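Local coordinates for alcohol oxidase (Myceliophthora thermophila, PDB 6F74), which is a VAO-type flavoprotein that carries covalently bound FAD and probably uses it to oxidise an alcohol-type substrate with molecular oxygen, at residues A[66-71]-A[104-109]; A[60-65]-A[120-125]; A[94-99]-A[124-129]; A[98-103]-A[159-164]. One frame throughout, in Å; residues are numbered along the deposited sequence.

Contact 1: residues A[66-71]-A[104-109]; sequences SCYDGP and ITCAPV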
# COMPACT_ATOMS: atom_id res chain seq x y z
N SER A 66 -16.17 -23.12 2.76
CA SER A 66 -16.95 -23.87 3.74
C SER A 66 -18.35 -23.32 4.02
O SER A 66 -19.18 -24.03 4.59
CB SER A 66 -16.16 -23.99 5.05
OG SER A 66 -16.07 -22.75 5.72
N CYS A 67 -18.61 -22.07 3.65
CA CYS A 67 -19.92 -21.44 3.77
C CYS A 67 -20.94 -21.86 2.71
O CYS A 67 -22.09 -21.47 2.79
CB CYS A 67 -19.77 -19.90 3.76
SG CYS A 67 -18.85 -19.24 5.17
N TYR A 68 -20.50 -22.62 1.70
CA TYR A 68 -21.34 -22.93 0.55
C TYR A 68 -21.61 -24.43 0.40
O TYR A 68 -20.79 -25.27 0.79
CB TYR A 68 -20.70 -22.33 -0.72
CG TYR A 68 -20.56 -20.83 -0.67
CD1 TYR A 68 -19.49 -20.25 0.03
CD2 TYR A 68 -21.51 -19.99 -1.26
CE1 TYR A 68 -19.34 -18.87 0.09
CE2 TYR A 68 -21.36 -18.60 -1.23
CZ TYR A 68 -20.29 -18.05 -0.55
OH TYR A 68 -20.16 -16.67 -0.52
N ASP A 69 -22.75 -24.77 -0.18
CA ASP A 69 -23.13 -26.18 -0.44
C ASP A 69 -22.15 -26.91 -1.31
O ASP A 69 -21.63 -26.35 -2.25
CB ASP A 69 -24.49 -26.28 -1.14
CG ASP A 69 -25.62 -25.84 -0.29
OD1 ASP A 69 -25.42 -25.70 0.93
OD2 ASP A 69 -26.72 -25.63 -0.85
N GLY A 70 -21.97 -28.19 -1.03
CA GLY A 70 -21.01 -29.04 -1.75
C GLY A 70 -20.09 -29.79 -0.79
O GLY A 70 -20.23 -29.65 0.44
N PRO A 71 -19.15 -30.57 -1.32
CA PRO A 71 -18.31 -31.49 -0.54
C PRO A 71 -17.47 -30.85 0.56
O PRO A 71 -17.16 -31.47 1.56
CB PRO A 71 -17.37 -32.13 -1.60
CG PRO A 71 -17.96 -31.79 -2.94
CD PRO A 71 -18.80 -30.58 -2.76
N ILE A 104 -14.39 -9.76 -4.23
CA ILE A 104 -14.91 -10.83 -3.37
C ILE A 104 -15.90 -11.67 -4.18
O ILE A 104 -17.09 -11.29 -4.34
CB ILE A 104 -15.57 -10.25 -2.08
CG1 ILE A 104 -14.55 -9.47 -1.24
CG2 ILE A 104 -16.19 -11.35 -1.21
CD1 ILE A 104 -15.13 -8.73 -0.04
N THR A 105 -15.41 -12.77 -4.74
CA THR A 105 -16.23 -13.72 -5.50
C THR A 105 -16.60 -14.97 -4.67
O THR A 105 -17.25 -15.87 -5.18
CB THR A 105 -15.49 -14.17 -6.77
OG1 THR A 105 -14.19 -14.74 -6.44
CG2 THR A 105 -15.34 -12.96 -7.70
N CYS A 106 -16.15 -15.01 -3.42
CA CYS A 106 -16.57 -16.02 -2.46
C CYS A 106 -16.69 -15.41 -1.08
O CYS A 106 -15.77 -15.48 -0.27
CB CYS A 106 -15.57 -17.20 -2.48
SG CYS A 106 -16.02 -18.53 -1.35
N ALA A 107 -17.83 -14.76 -0.85
CA ALA A 107 -18.04 -13.98 0.38
C ALA A 107 -18.15 -14.88 1.61
O ALA A 107 -18.69 -15.98 1.52
CB ALA A 107 -19.29 -13.12 0.25
N PRO A 108 -17.61 -14.45 2.76
CA PRO A 108 -18.02 -15.15 3.98
C PRO A 108 -19.50 -14.92 4.24
O PRO A 108 -20.00 -13.84 3.92
CB PRO A 108 -17.16 -14.52 5.05
CG PRO A 108 -16.93 -13.14 4.57
CD PRO A 108 -16.79 -13.27 3.07
N VAL A 109 -20.19 -15.94 4.76
CA VAL A 109 -21.63 -15.84 5.02
C VAL A 109 -21.83 -15.86 6.52
O VAL A 109 -21.32 -16.75 7.20
CB VAL A 109 -22.41 -16.99 4.34
CG1 VAL A 109 -23.93 -16.82 4.56
CG2 VAL A 109 -22.13 -17.04 2.87
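Tyr68 reaches across to Ala107 and makes the one hydrogen bond between segments 66-71 and 104-109: its OH donates to Ala107 O at 2.6 Å. The hydroxyl lies in the carbonyl plane and takes a lone pair, with a C=O...O angle of 123°. Tyr68 CG stands anti to the carbonyl carbon (chi1 -61°), beside the backbone N. At the far end of the ring, Ala107 O lies at the edge, near the ring plane.

Sulfur supplies the second kind of contact. Cys106 SG sits 3.6 Å from Tyr68 CE1, approaching obliquely, a sulfur-aromatic contact in which the sulfur is already tied up in the disulfide to Cys120. Cys67, whose own disulfide partner is Cys78 on helix 75-84, brings its SG to 3.6 Å from Val109 N.

The apolar packing is small. Cys67 CB meets Val109 CG2 at 3.8 Å, and the same methyl lies 4.0 Å from Tyr68 CZ, so one methyl touches both Cys67 and Tyr68. A phenylalanine in place of Tyr68 would probably keep the ring packing but leave the buried Ala107 carbonyl without this donor.

Of the two disulfide cysteines, Cys106 touches the buried phenol ring and Cys67 packs on Val109. In chemical terms, one in-plane hydrogen bond joins the two segments directly, and the disulfides tie each to its surroundings.

Contact 2: residues A[60-65]-A[120-125]; sequences TSPIAQ and CILGSL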
# COMPACT_ATOMS: atom_id res chain seq x y z
N THR A 60 -5.11 -24.12 -4.24
CA THR A 60 -5.73 -23.11 -3.45
C THR A 60 -7.21 -23.40 -3.31
O THR A 60 -7.80 -24.15 -4.14
CB THR A 60 -5.49 -21.70 -4.01
OG1 THR A 60 -6.14 -21.53 -5.28
CG2 THR A 60 -3.96 -21.42 -4.10
N SER A 61 -7.76 -22.87 -2.22
CA SER A 61 -9.20 -22.97 -2.02
C SER A 61 -9.73 -21.63 -1.55
O SER A 61 -9.12 -21.03 -0.68
CB SER A 61 -9.58 -24.06 -1.02
OG SER A 61 -8.67 -25.12 -0.80
N PRO A 62 -10.86 -21.16 -2.13
CA PRO A 62 -11.44 -19.90 -1.66
C PRO A 62 -11.58 -19.86 -0.15
O PRO A 62 -12.01 -20.82 0.45
CB PRO A 62 -12.84 -19.86 -2.32
CG PRO A 62 -12.75 -20.76 -3.48
CD PRO A 62 -11.62 -21.76 -3.23
N ILE A 63 -11.17 -18.75 0.45
CA ILE A 63 -11.10 -18.64 1.92
C ILE A 63 -12.38 -19.10 2.59
O ILE A 63 -12.33 -19.90 3.53
CB ILE A 63 -10.73 -17.21 2.34
CG1 ILE A 63 -9.36 -16.80 1.79
CG2 ILE A 63 -10.66 -17.07 3.85
CD1 ILE A 63 -8.16 -17.61 2.25
N ALA A 64 -13.51 -18.65 2.05
CA ALA A 64 -14.82 -18.96 2.63
C ALA A 64 -15.62 -20.07 1.94
O ALA A 64 -16.87 -20.06 2.00
CB ALA A 64 -15.64 -17.69 2.67
N GLN A 65 -14.96 -21.03 1.29
CA GLN A 65 -15.70 -22.12 0.58
C GLN A 65 -16.56 -23.01 1.48
O GLN A 65 -17.56 -23.58 1.04
CB GLN A 65 -14.77 -22.99 -0.26
CG GLN A 65 -13.66 -23.71 0.52
CD GLN A 65 -12.95 -24.77 -0.28
OE1 GLN A 65 -13.02 -24.81 -1.51
NE2 GLN A 65 -12.18 -25.56 0.40
N CYS A 120 -19.78 -19.15 -4.73
CA CYS A 120 -18.38 -19.09 -4.31
C CYS A 120 -17.52 -19.62 -5.44
O CYS A 120 -17.53 -20.81 -5.74
CB CYS A 120 -18.15 -19.92 -3.08
SG CYS A 120 -16.39 -20.08 -2.60
N ILE A 121 -16.75 -18.72 -6.05
CA ILE A 121 -15.67 -19.13 -6.95
C ILE A 121 -14.33 -18.52 -6.53
O ILE A 121 -14.29 -17.55 -5.75
CB ILE A 121 -15.97 -18.82 -8.43
CG1 ILE A 121 -16.04 -17.32 -8.66
CG2 ILE A 121 -17.24 -19.55 -8.86
CD1 ILE A 121 -16.09 -16.93 -10.15
N LEU A 122 -13.27 -19.08 -7.08
CA LEU A 122 -11.92 -18.57 -6.88
C LEU A 122 -11.80 -17.15 -7.44
O LEU A 122 -11.22 -16.24 -6.81
CB LEU A 122 -10.90 -19.52 -7.53
CG LEU A 122 -9.44 -19.40 -7.11
CD1 LEU A 122 -9.13 -19.60 -5.65
CD2 LEU A 122 -8.67 -20.48 -7.84
N GLY A 123 -12.38 -16.97 -8.62
CA GLY A 123 -12.30 -15.71 -9.33
C GLY A 123 -10.93 -15.51 -9.94
O GLY A 123 -10.40 -16.39 -10.65
N SER A 124 -10.36 -14.36 -9.66
CA SER A 124 -9.08 -13.96 -10.15
C SER A 124 -7.95 -14.29 -9.17
O SER A 124 -6.82 -13.83 -9.34
CB SER A 124 -9.11 -12.47 -10.45
OG SER A 124 -9.47 -11.71 -9.30
N LEU A 125 -8.23 -15.07 -8.14
CA LEU A 125 -7.18 -15.49 -7.23
C LEU A 125 -6.46 -16.67 -7.85
O LEU A 125 -7.09 -17.44 -8.55
CB LEU A 125 -7.76 -15.88 -5.86
CG LEU A 125 -8.44 -14.76 -5.05
CD1 LEU A 125 -8.99 -15.31 -3.76
CD2 LEU A 125 -7.47 -13.66 -4.73
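Pro62 and Leu122 face each other where two irregular segments run close, their CA atoms 5.4 Å apart, with a type I turn from Pro62 to Gln65 on one side and a type II' turn from Leu122 to Leu125 on the other; no hydrogen bond joins the segments.

The side chains do the work. The Pro62 ring lies between Cys120 and Leu122: its CB touches Cys120 SG at 3.6 Å, and its CD faces Leu122 CD1 at 4.1 Å, the two side chains crossing at about a right angle. Cys120 SG, anti to the backbone N (chi1 172°), also packs against the Gln65 backbone, 3.8 Å from CA. This sulfur is half of the disulfide to Cys106, which itself touches Pro62, so the proline rests against both cysteines of the bridge.

Leu122 brings both methyls against the Thr60 hydroxyl, the side chains again crossing at about a right angle, with CD1 at 3.6 Å from OG1 and CD2 almost as near. That is only packing for the oxygen; its stronger hydrogen bond goes to Pro126 O, with a weak one to Tyr127 O.

Segment 60-65 directly follows strand 57-59, and segment 120-125 leads into strand 128-131, its antiparallel neighbour in the four-stranded mixed sheet. The contact therefore continues that pairing beyond the strand ends as side-chain packing, while Ile63 and Ala64 lean on Val81 of helix 75-84.

Contact 3: residues A[94-99]-A[124-129]; sequences DPIGRN and SLPYYA. With FAD (flavin-adenine dinucleotide), chain I.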
# COMPACT_ATOMS: atom_id res chain seq x y z
N ASP A 94 -3.13 -17.54 4.87
CA ASP A 94 -3.53 -18.36 3.74
C ASP A 94 -2.83 -17.85 2.47
O ASP A 94 -2.67 -16.64 2.29
CB ASP A 94 -5.04 -18.24 3.57
CG ASP A 94 -5.58 -19.27 2.61
OD1 ASP A 94 -5.35 -19.14 1.37
OD2 ASP A 94 -6.22 -20.23 3.10
N PRO A 95 -2.42 -18.75 1.56
CA PRO A 95 -1.77 -18.33 0.31
C PRO A 95 -2.57 -17.40 -0.57
O PRO A 95 -1.97 -16.64 -1.32
CB PRO A 95 -1.54 -19.65 -0.42
CG PRO A 95 -2.32 -20.69 0.28
CD PRO A 95 -2.43 -20.23 1.68
N ILE A 96 -3.90 -17.46 -0.53
CA ILE A 96 -4.74 -16.52 -1.26
C ILE A 96 -5.63 -15.69 -0.31
O ILE A 96 -6.70 -15.20 -0.68
CB ILE A 96 -5.58 -17.18 -2.36
CG1 ILE A 96 -6.45 -18.27 -1.78
CG2 ILE A 96 -4.65 -17.77 -3.41
CD1 ILE A 96 -7.57 -18.70 -2.69
N GLY A 97 -5.15 -15.51 0.91
CA GLY A 97 -5.79 -14.60 1.84
C GLY A 97 -5.42 -13.18 1.47
O GLY A 97 -4.24 -12.89 1.20
N ARG A 98 -6.43 -12.31 1.46
CA ARG A 98 -6.28 -10.94 1.03
C ARG A 98 -6.84 -9.96 2.05
O ARG A 98 -8.01 -10.03 2.43
CB ARG A 98 -7.02 -10.76 -0.29
CG ARG A 98 -6.39 -11.57 -1.43
CD ARG A 98 -5.15 -10.93 -1.96
NE ARG A 98 -4.51 -11.74 -2.99
CZ ARG A 98 -3.71 -12.79 -2.77
NH1 ARG A 98 -3.46 -13.22 -1.54
NH2 ARG A 98 -3.22 -13.48 -3.80
N ASN A 99 -5.99 -9.05 2.53
CA ASN A 99 -6.44 -8.02 3.45
C ASN A 99 -7.53 -7.13 2.81
O ASN A 99 -8.57 -6.90 3.38
CB ASN A 99 -5.27 -7.15 3.88
CG ASN A 99 -4.57 -7.69 5.09
OD1 ASN A 99 -4.54 -7.01 6.10
ND2 ASN A 99 -4.00 -8.88 5.01
N SER A 124 -10.36 -14.36 -9.66
CA SER A 124 -9.08 -13.96 -10.15
C SER A 124 -7.95 -14.29 -9.17
O SER A 124 -6.82 -13.83 -9.34
CB SER A 124 -9.11 -12.47 -10.45
OG SER A 124 -9.47 -11.71 -9.30
N LEU A 125 -8.23 -15.07 -8.14
CA LEU A 125 -7.18 -15.49 -7.23
C LEU A 125 -6.46 -16.67 -7.85
O LEU A 125 -7.09 -17.44 -8.55
CB LEU A 125 -7.76 -15.88 -5.86
CG LEU A 125 -8.44 -14.76 -5.05
CD1 LEU A 125 -8.99 -15.31 -3.76
CD2 LEU A 125 -7.47 -13.66 -4.73
N PRO A 126 -5.14 -16.81 -7.59
CA PRO A 126 -4.35 -17.94 -8.08
C PRO A 126 -4.91 -19.30 -7.72
O PRO A 126 -5.45 -19.50 -6.63
CB PRO A 126 -2.99 -17.75 -7.39
CG PRO A 126 -2.91 -16.31 -7.13
CD PRO A 126 -4.31 -15.88 -6.80
N TYR A 127 -4.75 -20.24 -8.66
CA TYR A 127 -5.29 -21.60 -8.57
C TYR A 127 -4.32 -22.55 -7.84
O TYR A 127 -4.75 -23.48 -7.15
CB TYR A 127 -5.61 -22.04 -10.00
CG TYR A 127 -6.39 -23.33 -10.15
CD1 TYR A 127 -7.80 -23.35 -10.10
CD2 TYR A 127 -5.73 -24.52 -10.40
CE1 TYR A 127 -8.50 -24.51 -10.28
CE2 TYR A 127 -6.44 -25.71 -10.55
CZ TYR A 127 -7.81 -25.69 -10.52
OH TYR A 127 -8.44 -26.90 -10.69
N TYR A 128 -3.03 -22.33 -8.00
CA TYR A 128 -2.02 -23.04 -7.19
C TYR A 128 -1.10 -22.02 -6.57
O TYR A 128 -0.89 -20.95 -7.13
CB TYR A 128 -1.17 -23.99 -8.06
CG TYR A 128 -1.81 -25.31 -8.40
CD1 TYR A 128 -1.84 -26.35 -7.47
CD2 TYR A 128 -2.34 -25.54 -9.64
CE1 TYR A 128 -2.39 -27.59 -7.80
CE2 TYR A 128 -2.90 -26.75 -9.99
CZ TYR A 128 -2.93 -27.79 -9.06
OH TYR A 128 -3.51 -28.99 -9.41
N ALA A 129 -0.55 -22.36 -5.42
CA ALA A 129 0.54 -21.60 -4.82
C ALA A 129 1.67 -22.52 -4.42
O ALA A 129 1.42 -23.65 -4.01
CB ALA A 129 0.03 -20.84 -3.60
PA FAD I . 1.59 -8.13 -1.77
O1A FAD I . 0.10 -8.18 -2.09
O2A FAD I . 2.21 -9.39 -1.26
O5B FAD I . 2.33 -7.64 -3.09
C5B FAD I . 2.07 -6.36 -3.58
C4B FAD I . 2.65 -6.25 -4.98
O4B FAD I . 4.06 -6.39 -4.86
C3B FAD I . 2.23 -7.31 -5.97
O3B FAD I . 2.31 -6.74 -7.28
C2B FAD I . 3.31 -8.36 -5.87
O2B FAD I . 3.58 -9.07 -7.09
C1B FAD I . 4.53 -7.53 -5.56
N9A FAD I . 5.56 -8.17 -4.74
C8A FAD I . 5.46 -8.49 -3.44
N7A FAD I . 6.61 -9.03 -2.99
C5A FAD I . 7.46 -9.04 -4.02
C6A FAD I . 8.84 -9.47 -4.20
N6A FAD I . 9.47 -9.98 -3.12
N1A FAD I . 9.39 -9.33 -5.43
C2A FAD I . 8.69 -8.80 -6.47
N3A FAD I . 7.41 -8.36 -6.36
C4A FAD I . 6.77 -8.46 -5.17
N1 FAD I . 1.21 1.40 2.66
C2 FAD I . 1.83 2.50 3.15
O2 FAD I . 2.54 3.19 2.37
N3 FAD I . 1.73 2.86 4.44
C4 FAD I . 0.99 2.18 5.33
O4 FAD I . 0.89 2.53 6.53
C4X FAD I . 0.26 0.98 4.88
N5 FAD I . -0.51 0.26 5.72
C5X FAD I . -1.16 -0.84 5.27
C6 FAD I . -1.93 -1.59 6.16
C7 FAD I . -2.60 -2.73 5.76
C7M FAD I . -3.41 -3.40 6.84
C8 FAD I . -2.47 -3.20 4.35
C8M FAD I . -3.13 -4.47 3.84
C9 FAD I . -1.72 -2.45 3.46
C9A FAD I . -1.04 -1.28 3.85
N10 FAD I . -0.23 -0.51 2.97
C10 FAD I . 0.42 0.63 3.46
C1' FAD I . -0.12 -0.80 1.52
C2' FAD I . 1.07 -1.56 1.01
O2' FAD I . 2.13 -0.62 0.85
C3' FAD I . 0.73 -2.14 -0.37
O3' FAD I . -0.50 -2.88 -0.35
C4' FAD I . 1.86 -3.02 -0.90
O4' FAD I . 1.50 -3.52 -2.19
C5' FAD I . 2.17 -4.16 0.06
O5' FAD I . 3.22 -4.96 -0.45
P FAD I . 3.16 -6.47 0.02
O1P FAD I . 2.95 -6.54 1.50
O2P FAD I . 4.34 -7.14 -0.61
O3P FAD I . 1.78 -6.92 -0.70
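Ile96 packs against Leu125 and Pro126 where the loop after helix 88-93 meets the approach to strand 128-131 of the FAD-binding domain's mixed sheet. Ile96 CD1 touches Leu125 CD1 at 3.8 Å, while its CG2 branch lies 3.9 Å from Pro126 CD. Farther along, Pro95 CB and Ala129 CB meet at 3.7 Å. Arg98 runs alongside Leu125 in the opposite direction and brings NE to 3.9 Å from CD2; its NH2 faces Pro126 CD tip to tip.

Behind this shell, charge fixes the arginine. The chain bends at chi2 (-77°), and the buried guanidinium forms salt bridges from NE to Asp166 and from NH2 to Glu172 of strand 171-174. An alanine here would probably leave both carboxylates without their mate and open a gap beside Leu125. The Arg98 side chain also lies about 4 Å from Gly158 and Ser165 of the FAD site, and the next residue, Asn99, touches the flavin.

The turn itself is shaped by Asp94: a type I turn to Gly97 is joined by an Asx turn, OD1 accepting from Ile96 N through its anti lone pair. Arg98 NH1 donates back to Gly97 O at 2.9 Å, the donor standing 64° above the carbonyl plane.

Contact 4: residues A[98-103]-A[159-164]; sequences RNYPYN and HDLLGR. With FAD (flavin-adenine dinucleotide), chain I; NAG (2-acetamido-2-deoxy-beta-D-glucopyranose), chain E.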
# COMPACT_ATOMS: atom_id res chain seq x y z
N ARG A 98 -6.43 -12.31 1.46
CA ARG A 98 -6.28 -10.94 1.03
C ARG A 98 -6.84 -9.96 2.05
O ARG A 98 -8.01 -10.03 2.43
CB ARG A 98 -7.02 -10.76 -0.29
CG ARG A 98 -6.39 -11.57 -1.43
CD ARG A 98 -5.15 -10.93 -1.96
NE ARG A 98 -4.51 -11.74 -2.99
CZ ARG A 98 -3.71 -12.79 -2.77
NH1 ARG A 98 -3.46 -13.22 -1.54
NH2 ARG A 98 -3.22 -13.48 -3.80
N ASN A 99 -5.99 -9.05 2.53
CA ASN A 99 -6.44 -8.02 3.45
C ASN A 99 -7.53 -7.13 2.81
O ASN A 99 -8.57 -6.90 3.38
CB ASN A 99 -5.27 -7.15 3.88
CG ASN A 99 -4.57 -7.69 5.09
OD1 ASN A 99 -4.54 -7.01 6.10
ND2 ASN A 99 -4.00 -8.88 5.01
N TYR A 100 -7.25 -6.65 1.61
CA TYR A 100 -8.18 -5.85 0.87
C TYR A 100 -8.54 -6.57 -0.45
O TYR A 100 -8.05 -6.24 -1.50
CB TYR A 100 -7.55 -4.51 0.59
CG TYR A 100 -7.19 -3.73 1.84
CD1 TYR A 100 -8.16 -3.29 2.73
CD2 TYR A 100 -5.87 -3.42 2.11
CE1 TYR A 100 -7.83 -2.57 3.87
CE2 TYR A 100 -5.52 -2.67 3.22
CZ TYR A 100 -6.47 -2.25 4.11
OH TYR A 100 -6.06 -1.54 5.21
N PRO A 101 -9.41 -7.58 -0.38
CA PRO A 101 -9.65 -8.42 -1.56
C PRO A 101 -10.22 -7.62 -2.71
O PRO A 101 -11.16 -6.85 -2.51
CB PRO A 101 -10.68 -9.44 -1.04
CG PRO A 101 -11.31 -8.79 0.13
CD PRO A 101 -10.20 -8.03 0.78
N TYR A 102 -9.62 -7.77 -3.89
CA TYR A 102 -9.90 -6.87 -5.01
C TYR A 102 -11.32 -7.12 -5.57
O TYR A 102 -11.99 -6.21 -6.05
CB TYR A 102 -8.82 -6.97 -6.09
CG TYR A 102 -9.09 -6.02 -7.24
CD1 TYR A 102 -8.94 -4.66 -7.09
CD2 TYR A 102 -9.57 -6.49 -8.46
CE1 TYR A 102 -9.20 -3.78 -8.11
CE2 TYR A 102 -9.87 -5.61 -9.50
CZ TYR A 102 -9.68 -4.26 -9.31
OH TYR A 102 -9.95 -3.39 -10.33
N ASN A 103 -11.78 -8.37 -5.48
CA ASN A 103 -13.07 -8.79 -6.01
C ASN A 103 -13.52 -10.00 -5.22
O ASN A 103 -13.08 -11.13 -5.50
CB ASN A 103 -12.95 -9.13 -7.49
CG ASN A 103 -14.30 -9.23 -8.19
OD1 ASN A 103 -15.34 -8.87 -7.63
ND2 ASN A 103 -14.27 -9.73 -9.43
N HIS A 159 -1.35 -8.16 0.87
CA HIS A 159 -1.86 -6.87 1.32
C HIS A 159 -2.39 -6.00 0.20
O HIS A 159 -3.09 -5.06 0.50
CB HIS A 159 -0.78 -6.05 2.09
CG HIS A 159 -0.95 -6.13 3.58
ND1 HIS A 159 -1.90 -5.40 4.28
CD2 HIS A 159 -0.41 -7.01 4.46
CE1 HIS A 159 -1.79 -5.74 5.57
NE2 HIS A 159 -0.92 -6.72 5.69
N ASP A 160 -2.03 -6.26 -1.06
CA ASP A 160 -2.32 -5.31 -2.11
C ASP A 160 -3.80 -4.91 -2.20
O ASP A 160 -4.69 -5.74 -1.97
CB ASP A 160 -1.91 -5.84 -3.49
CG ASP A 160 -1.55 -4.74 -4.43
OD1 ASP A 160 -0.51 -4.10 -4.18
OD2 ASP A 160 -2.28 -4.50 -5.41
N LEU A 161 -4.00 -3.65 -2.56
CA LEU A 161 -5.33 -3.05 -2.72
C LEU A 161 -5.84 -3.08 -4.16
O LEU A 161 -7.03 -2.90 -4.38
CB LEU A 161 -5.31 -1.57 -2.27
CG LEU A 161 -5.17 -1.20 -0.78
CD1 LEU A 161 -3.77 -1.41 -0.21
CD2 LEU A 161 -5.53 0.28 -0.62
N LEU A 162 -4.93 -3.31 -5.11
CA LEU A 162 -5.19 -3.20 -6.55
C LEU A 162 -5.18 -4.53 -7.35
O LEU A 162 -5.18 -4.51 -8.60
CB LEU A 162 -4.18 -2.22 -7.15
CG LEU A 162 -4.45 -0.72 -7.09
CD1 LEU A 162 -4.55 -0.22 -5.67
CD2 LEU A 162 -3.30 -0.02 -7.81
N GLY A 163 -5.17 -5.67 -6.67
CA GLY A 163 -5.09 -6.97 -7.40
C GLY A 163 -3.74 -7.28 -8.05
O GLY A 163 -3.68 -8.13 -8.92
N ARG A 164 -2.66 -6.61 -7.63
CA ARG A 164 -1.32 -6.79 -8.24
C ARG A 164 -0.59 -8.05 -7.76
O ARG A 164 0.40 -8.45 -8.36
CB ARG A 164 -0.43 -5.56 -8.03
CG ARG A 164 -1.01 -4.29 -8.64
CD ARG A 164 -0.17 -3.05 -8.42
NE ARG A 164 0.09 -2.89 -7.00
CZ ARG A 164 1.01 -2.11 -6.45
NH1 ARG A 164 1.77 -1.30 -7.17
NH2 ARG A 164 1.14 -2.12 -5.13
PA FAD I . 1.59 -8.13 -1.77
O1A FAD I . 0.10 -8.18 -2.09
O2A FAD I . 2.21 -9.39 -1.26
O5B FAD I . 2.33 -7.64 -3.09
C5B FAD I . 2.07 -6.36 -3.58
C4B FAD I . 2.65 -6.25 -4.98
O4B FAD I . 4.06 -6.39 -4.86
C3B FAD I . 2.23 -7.31 -5.97
O3B FAD I . 2.31 -6.74 -7.28
C2B FAD I . 3.31 -8.36 -5.87
O2B FAD I . 3.58 -9.07 -7.09
C1B FAD I . 4.53 -7.53 -5.56
N9A FAD I . 5.56 -8.17 -4.74
C8A FAD I . 5.46 -8.49 -3.44
N7A FAD I . 6.61 -9.03 -2.99
C5A FAD I . 7.46 -9.04 -4.02
C6A FAD I . 8.84 -9.47 -4.20
N6A FAD I . 9.47 -9.98 -3.12
N1A FAD I . 9.39 -9.33 -5.43
C2A FAD I . 8.69 -8.80 -6.47
N3A FAD I . 7.41 -8.36 -6.36
C4A FAD I . 6.77 -8.46 -5.17
N1 FAD I . 1.21 1.40 2.66
C2 FAD I . 1.83 2.50 3.15
O2 FAD I . 2.54 3.19 2.37
N3 FAD I . 1.73 2.86 4.44
C4 FAD I . 0.99 2.18 5.33
O4 FAD I . 0.89 2.53 6.53
C4X FAD I . 0.26 0.98 4.88
N5 FAD I . -0.51 0.26 5.72
C5X FAD I . -1.16 -0.84 5.27
C6 FAD I . -1.93 -1.59 6.16
C7 FAD I . -2.60 -2.73 5.76
C7M FAD I . -3.41 -3.40 6.84
C8 FAD I . -2.47 -3.20 4.35
C8M FAD I . -3.13 -4.47 3.84
C9 FAD I . -1.72 -2.45 3.46
C9A FAD I . -1.04 -1.28 3.85
N10 FAD I . -0.23 -0.51 2.97
C10 FAD I . 0.42 0.63 3.46
C1' FAD I . -0.12 -0.80 1.52
C2' FAD I . 1.07 -1.56 1.01
O2' FAD I . 2.13 -0.62 0.85
C3' FAD I . 0.73 -2.14 -0.37
O3' FAD I . -0.50 -2.88 -0.35
C4' FAD I . 1.86 -3.02 -0.90
O4' FAD I . 1.50 -3.52 -2.19
C5' FAD I . 2.17 -4.16 0.06
O5' FAD I . 3.22 -4.96 -0.45
P FAD I . 3.16 -6.47 0.02
O1P FAD I . 2.95 -6.54 1.50
O2P FAD I . 4.34 -7.14 -0.61
O3P FAD I . 1.78 -6.92 -0.70
C1 NAG E . -15.42 -9.85 -10.27
C2 NAG E . -15.10 -9.05 -11.53
C3 NAG E . -16.20 -9.23 -12.56
C4 NAG E . -16.45 -10.69 -12.86
C5 NAG E . -16.71 -11.44 -11.56
C6 NAG E . -16.78 -12.94 -11.72
C7 NAG E . -13.82 -6.92 -11.50
C8 NAG E . -13.90 -5.44 -11.27
N2 NAG E . -14.97 -7.61 -11.31
O3 NAG E . -15.84 -8.58 -13.78
O4 NAG E . -17.57 -10.80 -13.75
O5 NAG E . -15.61 -11.21 -10.70
O6 NAG E . -15.54 -13.45 -12.26
O7 NAG E . -12.75 -7.42 -11.82
O HOH W 1 -8.85 -3.97 -2.83
O HOH W 2 -5.51 -7.48 -0.33
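Asn99 CG lies over one face of the His159 imidazole, 3.4 Å above its plane and offset toward the rim, the amide turned 32° from the ring; Asn99 CB adds an off-centre CH-pi contact. His159 carries the flavin in this VAO-type FAD-binding fold through a covalent bond from ND1 to the methyl C8M, 1.6 Å long, and its NE2 is hydrogen-bonded to Ser233 OG. Tyr100 packs CE2 close to C8M, and its CD2 meets Leu161 CG at 3.7 Å. Tyr102 sets CB 3.9 Å from Gly163 N, where a side-chain carbon on the glycine would be tight.

Direct hydrogen bonds between the segments are absent, and two waters bridge instead. One donates to both Tyr100 O and Leu161 O; the other accepts from Tyr100 N and donates to Asp160 O.

Charge and cofactor meet at Asp160. Its backbone N donates to the FAD phosphate oxygen O1A, and Arg164 grips the carboxylate side-on, NH2 reaching OD1 at 2.7 Å on the syn lone pair. OD2 accepts from Leu162 N at 2.9 Å, an Asx turn, and from Arg164 N at 3.1 Å across the opposite face of the carboxylate plane.

The four contacts step inward from the periphery to the flavin: contact 1 is centred 28 Å from the middle of the chain, contact 2 at 23 Å, contact 3 at 18 Å and contact 4 at 10 Å. Contact 1 is nested inside the loop that contact 2 closes, and the two are joined by the Cys106-Cys120 disulfide, SG to SG 2.0 Å. Contacts 2 and 3 share Ser124 and Leu125, and a probable hydrogen bond from Thr60 OG1 to Pro126 O (2.5 Å) ties them. Contacts 3 and 4 overlap at Arg98 and Asn99, and both touch FAD, whereas Thr60 of contact 2 stays about 14 Å from it, side chain to cofactor.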